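PDB 3TY1: thioredoxin-like protein from Klebsiella pneumoniae subsp. pneumoniae MGH 78578, which is a putative aldose 1-epimerase of the supersandwich fold that probably binds carbohydrate, its substrate not being shown by the structure alone. Local coordinates for the interface of chains A and B. Numbering follows the deposited sequence. Chains: chain A/B, Hypothetical aldose 1-epimerase.

The interface of chains A and B. Residues chain A 306-309; chain B 199, 201.
B:Asp201 lays its carboxylate against A:Thr306 and A:Lys308, loop against loop, between two copies of this putative aldose 1-epimerase of supersandwich fold; the pairing may belong to the crystal rather than to the protein in solution. The acidic residue lies in the turn between strands 189-198 and 204-214 of chain B, and its partners in the turn joining strands 297-304 and 311-318 of chain A. B:Asp201 CB lies 3.5 Å from A:Thr306 OG1, with the methyl CG2 somewhat farther off, and the two side chains slide past each other in opposite directions. With CG anti to its own carbonyl carbon (chi1 -81°), the carboxylate is carried across to the threonine hydroxyl and the lysine. B:Asp201 CG rests 3.8 Å from A:Lys308 CB, the two side chains crossing at about a right angle. At the tip, carboxylate oxygen OD2 accepts a hydrogen bond of 2.6 Å from the A:Thr306 hydroxyl OG1 on its anti lone pair. OG1 in turn accepts a hydrogen bond from the backbone N of A:Gln309 at 3.0 Å (161° at H), which probably helps to fix the hydroxyl's rotation. Water 2 links OD2 to the backbone N of A:Lys308. B:Asp201 OD1 lies 3.7 Å from A:Lys308 CD. A:Lys308 NZ stays 4.5 Å from B:Asp201 OD1, and water 3 bridges the two groups; some longer-range attraction is likely if the lysine is charged. The extended lysine chain also brings CD to 3.5 Å from the carbonyl O of B:His199. At the aspartate backbone, water 1 joins B:Asp201 N to A:Gln309 OE1.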
# COMPACT_ATOMS: atom_id res chain seq x y z
N THR A 306 14.47 11.96 -25.01
CA THR A 306 13.85 11.26 -26.12
C THR A 306 12.34 11.20 -25.86
O THR A 306 11.85 11.36 -24.71
CB THR A 306 14.40 9.81 -26.32
OG1 THR A 306 13.80 8.94 -25.35
CG2 THR A 306 15.93 9.72 -26.25
N VAL A 307 11.57 10.96 -26.92
CA VAL A 307 10.13 10.90 -26.78
C VAL A 307 9.71 9.76 -25.84
O VAL A 307 8.84 9.94 -25.00
CB VAL A 307 9.38 10.86 -28.14
CG1 VAL A 307 7.89 10.71 -27.89
CG2 VAL A 307 9.64 12.18 -28.99
N LYS A 308 10.38 8.63 -25.90
CA LYS A 308 10.05 7.53 -24.96
C LYS A 308 10.49 7.82 -23.54
O LYS A 308 9.77 7.50 -22.58
CB LYS A 308 10.59 6.17 -25.45
CG LYS A 308 9.86 5.67 -26.69
CD LYS A 308 10.30 4.28 -27.16
CE LYS A 308 9.60 3.94 -28.51
NZ LYS A 308 10.28 2.88 -29.34
N GLN A 309 11.66 8.43 -23.38
CA GLN A 309 12.15 8.76 -22.04
C GLN A 309 11.31 9.84 -21.38
O GLN A 309 11.08 9.79 -20.19
CB GLN A 309 13.59 9.20 -22.06
CG GLN A 309 14.22 9.47 -20.69
CD GLN A 309 14.62 8.19 -19.92
OE1 GLN A 309 14.32 7.07 -20.35
NE2 GLN A 309 15.26 8.37 -18.77
N HIS B 199 11.32 -1.49 -23.24
CA HIS B 199 10.58 -0.47 -24.02
C HIS B 199 11.19 0.96 -23.99
O HIS B 199 10.66 1.85 -24.65
CB HIS B 199 9.16 -0.38 -23.49
CG HIS B 199 8.34 -1.59 -23.78
ND1 HIS B 199 7.44 -1.64 -24.82
CD2 HIS B 199 8.30 -2.82 -23.19
CE1 HIS B 199 6.90 -2.84 -24.88
NE2 HIS B 199 7.40 -3.58 -23.90
N ASP B 201 14.39 3.89 -24.40
CA ASP B 201 15.40 4.26 -25.36
C ASP B 201 16.84 4.12 -24.87
O ASP B 201 17.77 4.45 -25.62
CB ASP B 201 15.19 5.71 -25.83
CG ASP B 201 14.13 5.84 -26.91
OD1 ASP B 201 13.91 4.87 -27.67
OD2 ASP B 201 13.50 6.90 -26.99
O HOH W 1 13.33 5.74 -22.55
O HOH W 2 11.98 8.09 -28.65
O HOH W 3 12.43 4.43 -29.85